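Local structure of beta-fructofuranosidase (Arthrobacter, 3WPU) at residues E83-Y88 with D246-E251; L226-T231 with E240-R245; Y424-G429 with A451-M456. The protein is a beta-fructofuranosidase of the levansucrase/invertase family, whose members are built on a five-bladed beta-propeller. One frame throughout, in Å; residues are numbered along the deposited sequence.

Contact 1. Residues E83-Y88 with D246-E251; sequences EDANQY and DPFTFE
Glu83 and Glu251 run alongside each other, their side chains pointing the same way, with the two CB atoms 3.8 Å apart. Glu83 CG is tucked between its own backbone N and carbonyl carbon (chi1 74°) and leans on Glu251 CB, then the chain bends; Glu251 stays extended, and the two carboxylates stand almost perpendicular, 84° between planes. At the backbone, Glu251 N donates an almost straight bond (171°, 2.9 Å) to an in-plane lone pair of Glu83 O, the direct hydrogen bond between 83-88 and 246-251. Asp84 OD1 lies 4.2 Å from Glu251 OE1, a pairing of like charges that water probably eases. One water donates to both Asp84 OD1 and Glu251 O, at 2.7 Å from each; a second lies within bonding distance of Asp84 OD1 and Glu251 OE1, 2.8 Å from the latter, probably sharing its protons among several acceptors. Glu251 OE2 turns to Gly257 N, which helps fix the carboxylate. On the apolar side, Ala85 CB approaches the edge of the Phe248 ring at CZ, 4.3 Å away. The arrangement fits packing between propeller blades: the loop after strand 72-81 leans on strand 245-250, an edge strand of a different sheet.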
ATOM      1  N   GLU A  83      -2.461   5.980  14.631  1.00 12.37           N
ATOM      2  CA  GLU A  83      -3.235   4.749  14.685  1.00 13.23           C
ATOM      3  C   GLU A  83      -4.536   4.790  13.885  1.00 12.87           C
ATOM      4  O   GLU A  83      -5.179   3.758  13.692  1.00 12.37           O
ATOM      5  CB  GLU A  83      -3.531   4.389  16.141  1.00 15.07           C
ATOM      6  CG  GLU A  83      -4.577   5.260  16.805  1.00 16.96           C
ATOM      7  CD  GLU A  83      -4.051   6.565  17.387  1.00 20.01           C
ATOM      8  OE1 GLU A  83      -2.931   7.010  17.045  1.00 21.19           O
ATOM      9  OE2 GLU A  83      -4.788   7.159  18.204  1.00 22.52           O
ATOM     10  N   ASP A  84      -4.918   5.992  13.438  1.00 12.50           N
ATOM     11  CA  ASP A  84      -6.129   6.221  12.650  1.00 12.64           C
ATOM     12  C   ASP A  84      -5.789   6.489  11.195  1.00 11.96           C
ATOM     13  O   ASP A  84      -6.663   6.867  10.412  1.00 12.64           O
ATOM     14  CB  ASP A  84      -6.864   7.447  13.148  1.00 13.92           C
ATOM     15  CG  ASP A  84      -7.397   7.298  14.554  1.00 16.10           C
ATOM     16  OD1 ASP A  84      -7.535   6.166  15.039  1.00 16.98           O
ATOM     17  OD2 ASP A  84      -7.680   8.359  15.162  1.00 18.84           O
ATOM     18  N   ALA A  85      -4.512   6.326  10.878  1.00 10.82           N
ATOM     19  CA  ALA A  85      -3.956   6.551   9.512  1.00 10.70           C
ATOM     20  C   ALA A  85      -3.993   8.019   9.058  1.00 11.30           C
ATOM     21  O   ALA A  85      -3.774   8.338   7.876  1.00 11.03           O
ATOM     22  CB  ALA A  85      -4.606   5.612   8.491  1.00 10.85           C
ATOM     23  N   ASN A  86      -4.175   8.948   9.999  1.00 11.11           N
ATOM     24  CA  ASN A  86      -3.936  10.344   9.696  1.00 11.88           C
ATOM     25  C   ASN A  86      -2.477  10.496   9.312  1.00 11.63           C
ATOM     26  O   ASN A  86      -1.630   9.728   9.797  1.00 11.35           O
ATOM     27  CB  ASN A  86      -4.208  11.225  10.906  1.00 12.72           C
ATOM     28  CG  ASN A  86      -5.654  11.239  11.288  1.00 13.86           C
ATOM     29  OD1 ASN A  86      -6.508  11.496  10.455  1.00 14.98           O
ATOM     30  ND2 ASN A  86      -5.945  10.947  12.566  1.00 14.75           N
ATOM     31  N   GLN A  87      -2.214  11.444   8.416  1.00 11.54           N
ATOM     32  CA  GLN A  87      -0.895  11.678   7.857  1.00 11.63           C
ATOM     33  C   GLN A  87      -0.272  12.944   8.431  1.00 12.18           C
ATOM     34  O   GLN A  87      -0.936  13.984   8.542  1.00 11.71           O
ATOM     35  CB  GLN A  87      -0.972  11.710   6.323  1.00 11.55           C
ATOM     36  CG  GLN A  87      -1.581  10.411   5.804  1.00 11.66           C
ATOM     37  CD  GLN A  87      -1.661  10.241   4.306  1.00 11.31           C
ATOM     38  OE1 GLN A  87      -2.015   9.145   3.828  1.00 11.72           O
ATOM     39  NE2 GLN A  87      -1.316  11.267   3.557  1.00 11.50           N
ATOM     40  N   TYR A  88       1.012  12.846   8.786  1.00 13.24           N
ATOM     41  CA  TYR A  88       1.679  13.862   9.591  1.00 13.75           C
ATOM     42  C   TYR A  88       2.827  14.657   8.972  1.00 14.04           C
ATOM     43  O   TYR A  88       3.666  14.132   8.233  1.00 15.69           O
ATOM     44  CB  TYR A  88       2.219  13.217  10.851  1.00 13.98           C
ATOM     45  CG  TYR A  88       1.163  12.968  11.883  1.00 14.16           C
ATOM     46  CD1 TYR A  88       0.266  11.922  11.738  1.00 14.18           C
ATOM     47  CD2 TYR A  88       1.060  13.781  13.007  1.00 14.84           C
ATOM     48  CE1 TYR A  88      -0.718  11.693  12.670  1.00 14.63           C
ATOM     49  CE2 TYR A  88       0.071  13.560  13.954  1.00 14.52           C
ATOM     50  CZ  TYR A  88      -0.827  12.521  13.770  1.00 14.94           C
ATOM     51  OH  TYR A  88      -1.807  12.260  14.702  1.00 15.88           O
ATOM     52  N   ASP A 246       4.932  -6.359   3.668  1.00  9.69           N
ATOM     53  CA  ASP A 246       4.131  -5.129   3.609  1.00  9.71           C
ATOM     54  C   ASP A 246       3.246  -4.906   4.868  1.00  9.33           C
ATOM     55  O   ASP A 246       2.024  -4.841   4.730  1.00  9.26           O
ATOM     56  CB  ASP A 246       3.207  -5.103   2.396  1.00 10.77           C
ATOM     57  CG  ASP A 246       3.939  -5.257   1.051  1.00 13.22           C
ATOM     58  OD1 ASP A 246       5.170  -5.097   1.013  1.00 11.78           O
ATOM     59  OD2 ASP A 246       3.252  -5.644   0.043  1.00 19.29           O
ATOM     60  N   PRO A 247       3.867  -4.712   6.039  1.00  9.03           N
ATOM     61  CA  PRO A 247       3.087  -4.487   7.280  1.00  9.07           C
ATOM     62  C   PRO A 247       2.446  -3.086   7.333  1.00  9.21           C
ATOM     63  O   PRO A 247       3.124  -2.065   7.126  1.00  9.25           O
ATOM     64  CB  PRO A 247       4.150  -4.600   8.373  1.00  9.15           C
ATOM     65  CG  PRO A 247       5.404  -4.168   7.705  1.00  9.42           C
ATOM     66  CD  PRO A 247       5.311  -4.796   6.349  1.00  9.24           C
ATOM     67  N   PHE A 248       1.151  -3.050   7.656  1.00  8.96           N
ATOM     68  CA  PHE A 248       0.394  -1.825   7.901  1.00  8.72           C
ATOM     69  C   PHE A 248      -0.291  -1.970   9.270  1.00  9.22           C
ATOM     70  O   PHE A 248      -1.090  -2.880   9.426  1.00  9.87           O
ATOM     71  CB  PHE A 248      -0.674  -1.655   6.800  1.00  9.21           C
ATOM     72  CG  PHE A 248      -1.653  -0.521   7.052  1.00  9.35           C
ATOM     73  CD1 PHE A 248      -1.377   0.755   6.607  1.00  9.44           C
ATOM     74  CD2 PHE A 248      -2.835  -0.731   7.767  1.00  9.42           C
ATOM     75  CE1 PHE A 248      -2.246   1.816   6.833  1.00 10.00           C
ATOM     76  CE2 PHE A 248      -3.720   0.321   7.978  1.00  9.54           C
ATOM     77  CZ  PHE A 248      -3.426   1.592   7.545  1.00  9.63           C
ATOM     78  N   THR A 249       0.023  -1.078  10.210  1.00  9.15           N
ATOM     79  CA  THR A 249      -0.532  -1.148  11.595  1.00  9.64           C
ATOM     80  C   THR A 249      -1.605  -0.107  11.828  1.00  9.89           C
ATOM     81  O   THR A 249      -1.634   0.945  11.176  1.00 10.37           O
ATOM     82  CB  THR A 249       0.557  -1.015  12.695  1.00 10.08           C
ATOM     83  OG1 THR A 249       0.943   0.359  12.890  1.00 10.57           O
ATOM     84  CG2 THR A 249       1.758  -1.917  12.427  1.00 11.00           C
ATOM     85  N   PHE A 250      -2.491  -0.362  12.807  1.00  9.88           N
ATOM     86  CA  PHE A 250      -3.627   0.493  12.994  1.00  9.97           C
ATOM     87  C   PHE A 250      -4.330   0.096  14.282  1.00 10.76           C
ATOM     88  O   PHE A 250      -4.110  -0.997  14.788  1.00 11.21           O
ATOM     89  CB  PHE A 250      -4.640   0.347  11.854  1.00 10.38           C
ATOM     90  CG  PHE A 250      -5.116  -1.061  11.635  1.00 10.07           C
ATOM     91  CD1 PHE A 250      -6.323  -1.501  12.180  1.00 10.02           C
ATOM     92  CD2 PHE A 250      -4.348  -1.983  10.902  1.00 10.23           C
ATOM     93  CE1 PHE A 250      -6.765  -2.789  11.968  1.00 10.56           C
ATOM     94  CE2 PHE A 250      -4.791  -3.266  10.698  1.00 10.52           C
ATOM     95  CZ  PHE A 250      -5.997  -3.680  11.236  1.00 10.11           C
ATOM     96  N   GLU A 251      -5.136   1.022  14.773  1.00 11.82           N
ATOM     97  CA  GLU A 251      -6.138   0.717  15.772  1.00 13.19           C
ATOM     98  C   GLU A 251      -7.482   0.568  15.082  1.00 13.19           C
ATOM     99  O   GLU A 251      -7.871   1.384  14.239  1.00 14.35           O
ATOM    100  CB  GLU A 251      -6.227   1.847  16.790  1.00 14.57           C
ATOM    101  CG  GLU A 251      -7.169   1.552  17.953  1.00 16.53           C
ATOM    102  CD  GLU A 251      -7.320   2.748  18.880  1.00 18.96           C
ATOM    103  OE1 GLU A 251      -7.975   3.727  18.491  1.00 22.17           O
ATOM    104  OE2 GLU A 251      -6.829   2.676  20.011  1.00 22.52           O
TER
HETATM  105  O   HOH W   1      -8.684   3.984  14.050  1.00 18.35           O
HETATM  106  O   HOH W   2      -7.958   6.484  17.844  1.00 36.61           O

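Contact 2. Residues L226-T231 with E240-R245; sequences LQADGT and EFFNFR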
ATOM      1  N   LEU A 226       7.935 -10.880  12.881  1.00 10.27           N
ATOM      2  CA  LEU A 226       7.191 -11.997  12.329  1.00 10.88           C
ATOM      3  C   LEU A 226       7.821 -12.597  11.110  1.00 11.64           C
ATOM      4  O   LEU A 226       8.427 -11.888  10.303  1.00 10.99           O
ATOM      5  CB  LEU A 226       5.751 -11.562  11.917  1.00 11.28           C
ATOM      6  CG  LEU A 226       4.841 -10.979  12.977  1.00 11.50           C
ATOM      7  CD1 LEU A 226       3.632 -10.299  12.347  1.00 11.54           C
ATOM      8  CD2 LEU A 226       4.383 -12.066  13.938  1.00 11.59           C
ATOM      9  N   GLN A 227       7.724 -13.914  11.015  1.00 12.36           N
ATOM     10  CA  GLN A 227       8.095 -14.642   9.803  1.00 13.66           C
ATOM     11  C   GLN A 227       7.020 -15.693   9.545  1.00 12.20           C
ATOM     12  O   GLN A 227       6.355 -16.164  10.473  1.00 11.07           O
ATOM     13  CB  GLN A 227       9.477 -15.262   9.914  1.00 16.21           C
ATOM     14  CG  GLN A 227       9.636 -16.358  10.905  1.00 18.77           C
ATOM     15  CD  GLN A 227      11.109 -16.717  11.097  1.00 21.96           C
ATOM     16  OE1 GLN A 227      11.876 -15.952  11.677  1.00 25.02           O
ATOM     17  NE2 GLN A 227      11.498 -17.862  10.594  1.00 24.39           N
ATOM     18  N   ALA A 228       6.847 -16.059   8.290  1.00 12.12           N
ATOM     19  CA  ALA A 228       5.810 -17.018   7.906  1.00 11.66           C
ATOM     20  C   ALA A 228       5.867 -18.296   8.752  1.00 12.24           C
ATOM     21  O   ALA A 228       6.949 -18.859   8.989  1.00 13.06           O
ATOM     22  CB  ALA A 228       5.936 -17.357   6.428  1.00 11.26           C
ATOM     23  N   ASP A 229       4.700 -18.730   9.216  1.00 12.75           N
ATOM     24  CA  ASP A 229       4.595 -19.813  10.195  1.00 12.71           C
ATOM     25  C   ASP A 229       4.283 -21.199   9.613  1.00 12.74           C
ATOM     26  O   ASP A 229       4.687 -22.229  10.186  1.00 14.51           O
ATOM     27  CB  ASP A 229       3.492 -19.479  11.184  1.00 12.51           C
ATOM     28  CG  ASP A 229       2.124 -19.432  10.527  1.00 12.65           C
ATOM     29  OD1 ASP A 229       1.937 -18.672   9.557  1.00 12.54           O
ATOM     30  OD2 ASP A 229       1.227 -20.199  10.939  1.00 12.85           O
ATOM     31  N   GLY A 230       3.499 -21.241   8.541  1.00 12.28           N
ATOM     32  CA  GLY A 230       3.216 -22.487   7.839  1.00 12.65           C
ATOM     33  C   GLY A 230       1.888 -23.112   8.166  1.00 12.72           C
ATOM     34  O   GLY A 230       1.529 -24.122   7.564  1.00 13.32           O
ATOM     35  N   THR A 231       1.177 -22.545   9.146  1.00 13.27           N
ATOM     36  CA  THR A 231      -0.206 -22.928   9.419  1.00 13.08           C
ATOM     37  C   THR A 231      -1.195 -21.916   8.848  1.00 12.35           C
ATOM     38  O   THR A 231      -2.187 -22.307   8.236  1.00 12.95           O
ATOM     39  CB  THR A 231      -0.430 -23.106  10.936  1.00 13.98           C
ATOM     40  OG1 THR A 231       0.421 -24.155  11.399  1.00 16.11           O
ATOM     41  CG2 THR A 231      -1.860 -23.488  11.231  1.00 14.64           C
ATOM     42  N   GLU A 240       9.021 -21.972  -2.588  1.00 14.80           N
ATOM     43  CA  GLU A 240      10.259 -21.234  -2.665  1.00 16.68           C
ATOM     44  C   GLU A 240      10.061 -19.737  -2.882  1.00 15.33           C
ATOM     45  O   GLU A 240      10.891 -18.923  -2.482  1.00 14.60           O
ATOM     46  CB  GLU A 240      11.049 -21.816  -3.850  1.00 18.83           C
ATOM     47  CG  GLU A 240      12.293 -21.083  -4.238  1.00 23.04           C
ATOM     48  CD  GLU A 240      13.188 -21.952  -5.095  1.00 24.58           C
ATOM     49  OE1 GLU A 240      12.674 -22.863  -5.786  1.00 24.45           O
ATOM     50  OE2 GLU A 240      14.409 -21.716  -5.052  1.00 29.70           O
ATOM     51  N   PHE A 241       8.979 -19.401  -3.567  1.00 15.21           N
ATOM     52  CA  PHE A 241       8.674 -18.027  -3.952  1.00 15.68           C
ATOM     53  C   PHE A 241       7.428 -17.514  -3.263  1.00 13.77           C
ATOM     54  O   PHE A 241       6.719 -16.642  -3.791  1.00 13.18           O
ATOM     55  CB  PHE A 241       8.541 -17.945  -5.457  1.00 17.76           C
ATOM     56  CG  PHE A 241       9.796 -18.344  -6.172  1.00 20.30           C
ATOM     57  CD1 PHE A 241      10.958 -17.595  -6.020  1.00 22.28           C
ATOM     58  CD2 PHE A 241       9.838 -19.490  -6.954  1.00 23.00           C
ATOM     59  CE1 PHE A 241      12.137 -17.967  -6.656  1.00 23.31           C
ATOM     60  CE2 PHE A 241      11.011 -19.866  -7.601  1.00 22.98           C
ATOM     61  CZ  PHE A 241      12.160 -19.103  -7.446  1.00 23.43           C
ATOM     62  N   PHE A 242       7.211 -17.997  -2.044  1.00 12.89           N
ATOM     63  CA  PHE A 242       6.153 -17.493  -1.186  1.00 12.08           C
ATOM     64  C   PHE A 242       6.235 -15.988  -0.986  1.00 11.71           C
ATOM     65  O   PHE A 242       7.316 -15.419  -1.026  1.00 11.94           O
ATOM     66  CB  PHE A 242       6.178 -18.184   0.190  1.00 11.91           C
ATOM     67  CG  PHE A 242       7.291 -17.729   1.118  1.00 12.24           C
ATOM     68  CD1 PHE A 242       6.979 -17.070   2.303  1.00 12.48           C
ATOM     69  CD2 PHE A 242       8.639 -17.996   0.850  1.00 12.44           C
ATOM     70  CE1 PHE A 242       7.971 -16.701   3.188  1.00 12.33           C
ATOM     71  CE2 PHE A 242       9.643 -17.598   1.721  1.00 12.40           C
ATOM     72  CZ  PHE A 242       9.311 -16.954   2.901  1.00 12.63           C
ATOM     73  N   ASN A 243       5.076 -15.370  -0.767  1.00 10.95           N
ATOM     74  CA  ASN A 243       4.940 -13.954  -0.471  1.00 10.34           C
ATOM     75  C   ASN A 243       4.705 -13.734   1.007  1.00 10.53           C
ATOM     76  O   ASN A 243       3.920 -14.446   1.615  1.00 10.19           O
ATOM     77  CB  ASN A 243       3.752 -13.397  -1.256  1.00 10.70           C
ATOM     78  CG  ASN A 243       3.899 -13.623  -2.747  1.00 11.75           C
ATOM     79  OD1 ASN A 243       3.119 -14.345  -3.383  1.00 14.31           O
ATOM     80  ND2 ASN A 243       4.886 -12.999  -3.304  1.00 10.90           N
ATOM     81  N   PHE A 244       5.369 -12.730   1.563  1.00 10.46           N
ATOM     82  CA  PHE A 244       5.233 -12.403   3.007  1.00  9.60           C
ATOM     83  C   PHE A 244       5.861 -11.043   3.197  1.00  9.59           C
ATOM     84  O   PHE A 244       7.080 -10.913   3.171  1.00  9.64           O
ATOM     85  CB  PHE A 244       5.893 -13.455   3.907  1.00  9.55           C
ATOM     86  CG  PHE A 244       5.599 -13.246   5.370  1.00  9.44           C
ATOM     87  CD1 PHE A 244       4.447 -13.754   5.940  1.00  9.44           C
ATOM     88  CD2 PHE A 244       6.490 -12.545   6.164  1.00  9.82           C
ATOM     89  CE1 PHE A 244       4.171 -13.509   7.282  1.00  9.53           C
ATOM     90  CE2 PHE A 244       6.232 -12.330   7.501  1.00  9.78           C
ATOM     91  CZ  PHE A 244       5.069 -12.818   8.055  1.00  9.73           C
ATOM     92  N   ARG A 245       5.039 -10.012   3.251  1.00  9.29           N
ATOM     93  CA  ARG A 245       5.548  -8.640   3.271  1.00  9.23           C
ATOM     94  C   ARG A 245       4.476  -7.603   3.517  1.00  9.41           C
ATOM     95  O   ARG A 245       3.285  -7.934   3.582  1.00  9.36           O
ATOM     96  CB  ARG A 245       6.257  -8.332   1.914  1.00  9.30           C
ATOM     97  CG  ARG A 245       5.400  -8.493   0.677  1.00 10.27           C
ATOM     98  CD  ARG A 245       6.227  -8.108  -0.556  1.00 10.64           C
ATOM     99  NE  ARG A 245       5.522  -8.361  -1.797  1.00 11.31           N
ATOM    100  CZ  ARG A 245       5.445  -9.522  -2.432  1.00 11.95           C
ATOM    101  NH1 ARG A 245       6.073 -10.603  -1.988  1.00 12.03           N
ATOM    102  NH2 ARG A 245       4.773  -9.594  -3.573  1.00 13.92           N
TER
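Ala228 and Phe244 mark the closest approach of the two backbones, their CA atoms 6.8 Å apart, and no hydrogen bond joins 226-231 to 240-245. Side chains, mainly aromatic, fill the gap. Phe244 carries CG anti to its backbone N (chi1 -172°), which sends the ring across to the other segment; there Ala228 N sits over the centre of one face, 3.7 Å above the plane. The same ring meets Leu226 twice: Leu226 O lies at its edge, 3.6 Å from Phe244 CE2, while Leu226 CB is 4.1 Å from Phe244 CZ. Ala228 CB points into the contact and is shared by two rings, touching Phe244 CD1 at 3.9 Å and, obliquely, Phe242 CE1 at 3.9 Å. Beyond the segments the rings continue into further aromatics, Phe242 against Tyr196 and Phe244 against Phe263. Past Ala228 the chain is shaped by an Asx turn: Thr231 N donates to Asp229 OD2 over 3.0 Å, arriving from above the carboxylate plane, and the backbone N atoms of Tyr232 and Tyr233 bind the same carboxylate. With no polar bond across the contact, cohesion here rests on dispersion and burial of rings; Leu226 O, lying next to the slightly positive edge of the Phe244 ring, may add a weak electrostatic preference.

Contact 3. Residues Y424-G429 with A451-M456; sequences YVMPGG and APTVKM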
ATOM      1  N   TYR A 424      -1.777   3.606  -2.585  1.00  9.81           N
ATOM      2  CA  TYR A 424      -2.024   3.737  -1.156  1.00  9.67           C
ATOM      3  C   TYR A 424      -3.136   4.744  -0.977  1.00  9.76           C
ATOM      4  O   TYR A 424      -3.055   5.864  -1.481  1.00  9.74           O
ATOM      5  CB  TYR A 424      -0.733   4.195  -0.464  1.00  9.43           C
ATOM      6  CG  TYR A 424      -0.929   4.396   1.016  1.00  9.56           C
ATOM      7  CD1 TYR A 424      -0.877   3.326   1.898  1.00  9.72           C
ATOM      8  CD2 TYR A 424      -1.199   5.653   1.513  1.00  9.49           C
ATOM      9  CE1 TYR A 424      -1.117   3.495   3.250  1.00  9.67           C
ATOM     10  CE2 TYR A 424      -1.423   5.844   2.874  1.00  9.59           C
ATOM     11  CZ  TYR A 424      -1.365   4.786   3.734  1.00  9.73           C
ATOM     12  OH  TYR A 424      -1.574   4.944   5.106  1.00  9.97           O
ATOM     13  N   VAL A 425      -4.187   4.336  -0.244  1.00  9.96           N
ATOM     14  CA  VAL A 425      -5.369   5.166  -0.032  1.00 10.20           C
ATOM     15  C   VAL A 425      -5.187   6.006   1.240  1.00 10.36           C
ATOM     16  O   VAL A 425      -4.952   5.469   2.322  1.00 10.61           O
ATOM     17  CB  VAL A 425      -6.655   4.306   0.087  1.00 10.14           C
ATOM     18  CG1 VAL A 425      -7.871   5.206   0.109  1.00 10.13           C
ATOM     19  CG2 VAL A 425      -6.730   3.304  -1.071  1.00 10.69           C
ATOM     20  N   MET A 426      -5.303   7.317   1.059  1.00 10.89           N
ATOM     21  CA  MET A 426      -5.051   8.325   2.065  1.00 11.13           C
ATOM     22  C   MET A 426      -6.376   8.890   2.537  1.00 11.39           C
ATOM     23  O   MET A 426      -7.419   8.674   1.914  1.00 11.03           O
ATOM     24  CB  MET A 426      -4.207   9.443   1.449  1.00 11.47           C
ATOM     25  CG  MET A 426      -2.938   8.905   0.836  1.00 11.17           C
ATOM     26  SD  MET A 426      -1.728  10.128   0.273  1.00 10.87           S
ATOM     27  CE  MET A 426      -2.633  10.871  -1.091  1.00 11.68           C
ATOM     28  N   PRO A 427      -6.340   9.666   3.625  1.00 11.70           N
ATOM     29  CA  PRO A 427      -7.583  10.247   4.118  1.00 12.31           C
ATOM     30  C   PRO A 427      -8.335  11.050   3.049  1.00 12.20           C
ATOM     31  O   PRO A 427      -7.717  11.707   2.178  1.00 12.82           O
ATOM     32  CB  PRO A 427      -7.105  11.128   5.272  1.00 12.16           C
ATOM     33  CG  PRO A 427      -5.881  10.420   5.764  1.00 11.97           C
ATOM     34  CD  PRO A 427      -5.193  10.007   4.485  1.00 11.92           C
ATOM     35  N   GLY A 428      -9.663  10.912   3.074  1.00 13.04           N
ATOM     36  CA  GLY A 428     -10.533  11.550   2.098  1.00 12.86           C
ATOM     37  C   GLY A 428     -10.548  10.887   0.731  1.00 13.16           C
ATOM     38  O   GLY A 428     -11.030  11.469  -0.235  1.00 13.36           O
ATOM     39  N   GLY A 429     -10.036   9.666   0.651  1.00 12.15           N
ATOM     40  CA  GLY A 429     -10.072   8.902  -0.578  1.00 10.83           C
ATOM     41  C   GLY A 429      -9.066   9.340  -1.599  1.00 10.72           C
ATOM     42  O   GLY A 429      -9.182   8.931  -2.749  1.00 10.98           O
ATOM     43  N   ALA A 451       3.024   9.107  -9.366  1.00 10.57           N
ATOM     44  CA  ALA A 451       1.997   9.588 -10.281  1.00 10.43           C
ATOM     45  C   ALA A 451       1.310  10.833  -9.683  1.00 10.28           C
ATOM     46  O   ALA A 451       1.606  11.197  -8.541  1.00 11.37           O
ATOM     47  CB  ALA A 451       0.970   8.493 -10.516  1.00 10.30           C
ATOM     48  N   PRO A 452       0.377  11.474 -10.441  1.00 10.11           N
ATOM     49  CA  PRO A 452      -0.478  12.456  -9.804  1.00  9.78           C
ATOM     50  C   PRO A 452      -1.394  11.735  -8.819  1.00  9.45           C
ATOM     51  O   PRO A 452      -1.850  10.622  -9.078  1.00  9.80           O
ATOM     52  CB  PRO A 452      -1.299  13.040 -10.961  1.00  9.93           C
ATOM     53  CG  PRO A 452      -0.523  12.694 -12.214  1.00  9.75           C
ATOM     54  CD  PRO A 452       0.088  11.354 -11.884  1.00 10.33           C
ATOM     55  N   THR A 453      -1.654  12.362  -7.697  1.00  9.55           N
ATOM     56  CA  THR A 453      -2.586  11.818  -6.743  1.00  9.45           C
ATOM     57  C   THR A 453      -3.993  11.978  -7.306  1.00  9.78           C
ATOM     58  O   THR A 453      -4.304  13.004  -7.923  1.00  9.79           O
ATOM     59  CB  THR A 453      -2.390  12.568  -5.453  1.00  9.43           C
ATOM     60  OG1 THR A 453      -1.086  12.246  -4.964  1.00  9.99           O
ATOM     61  CG2 THR A 453      -3.451  12.200  -4.389  1.00  9.31           C
ATOM     62  N   VAL A 454      -4.830  10.973  -7.083  1.00  9.28           N
ATOM     63  CA  VAL A 454      -6.175  10.978  -7.633  1.00  9.69           C
ATOM     64  C   VAL A 454      -7.143  10.834  -6.487  1.00 10.29           C
ATOM     65  O   VAL A 454      -6.721  10.710  -5.361  1.00 11.02           O
ATOM     66  CB  VAL A 454      -6.396   9.896  -8.721  1.00 10.18           C
ATOM     67  CG1 VAL A 454      -5.500  10.167  -9.918  1.00 10.32           C
ATOM     68  CG2 VAL A 454      -6.186   8.482  -8.186  1.00 10.47           C
ATOM     69  N   LYS A 455      -8.432  10.925  -6.789  1.00 10.91           N
ATOM     70  CA  LYS A 455      -9.445  10.936  -5.734  1.00 11.49           C
ATOM     71  C   LYS A 455     -10.522   9.896  -6.034  1.00 11.83           C
ATOM     72  O   LYS A 455     -11.193   9.950  -7.066  1.00 12.14           O
ATOM     73  CB  LYS A 455     -10.065  12.341  -5.596  1.00 11.77           C
ATOM     74  CG  LYS A 455     -11.092  12.455  -4.479  1.00 12.79           C
ATOM     75  CD  LYS A 455     -11.469  13.913  -4.253  1.00 13.76           C
ATOM     76  CE  LYS A 455     -12.600  14.050  -3.245  1.00 15.06           C
ATOM     77  NZ  LYS A 455     -13.949  13.820  -3.854  1.00 15.63           N
ATOM     78  N   MET A 456     -10.733   8.992  -5.081  1.00 12.35           N
ATOM     79  CA  MET A 456     -11.694   7.935  -5.215  1.00 13.38           C
ATOM     80  C   MET A 456     -12.735   8.155  -4.134  1.00 14.10           C
ATOM     81  O   MET A 456     -12.402   8.171  -2.952  1.00 15.24           O
ATOM     82  CB  MET A 456     -10.993   6.583  -5.028  1.00 14.35           C
ATOM     83  CG  MET A 456     -11.913   5.386  -5.143  1.00 15.01           C
ATOM     84  SD  MET A 456     -11.029   3.830  -4.928  1.00 15.27           S
ATOM     85  CE  MET A 456     -10.366   4.020  -3.269  1.00 15.12           C
TER
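Met426 bends at its last torsion (chi3 -67°) and Thr453 holds CG2 anti to its backbone N, so that the two side chains meet tip to tip, Met426 CE 3.6 Å from Thr453 CG2. The setting is a four-stranded antiparallel sheet, in which strands 423-425 and 430-434 form a beta-hairpin and 454-458 lies next to the second of them. Residues Met426 to Gly429 make the hairpin bend, a type II turn by the backbone angles of Pro427 and Gly428, closed by a weak bond from Gly429 N to Met426 O. At its end Gly429 O accepts from Met456 N over 2.8 Å, nearly straight at 172° although the donor is tilted out of the carbonyl plane. Gly429, lacking a side chain, also lets its CA come within 3.4 Å of Met456 O in a CA-H...O contact, so the backbones lie close here. The polar ends find partners outside the two segments: Thr453 OG1 bonds to Asp483 O, and Lys455 NZ forms salt bridges with Asp457 and Asp470. Met456, extended until it turns at chi3, lays CB 3.7 Å from Gly429 O and brings its terminal CE to 4.3 Å from Val425 CG2.

Along the chain, contact 2 falls between the two segments of contact 1, and contact 3 follows both. Segments 240-245 and 246-251 are continuous, so the loop that contact 2 packs leads directly into strand 245-250 of contact 1, although their centres are 22 Å apart. Contact 3 belongs to a separate four-stranded sheet, its centre 15 Å from that of contact 1. The two touch where Gln87 OE1 packs against Met426, Pro427 and Tyr424, and where Phe248 CE1 meets Tyr424 OH. Contacts 2 and 3 stay apart, nearest atoms about 12 Å. Contact 1 joins a loop of one sheet to an edge strand of another, consistent with blades of a propeller meeting near its centre.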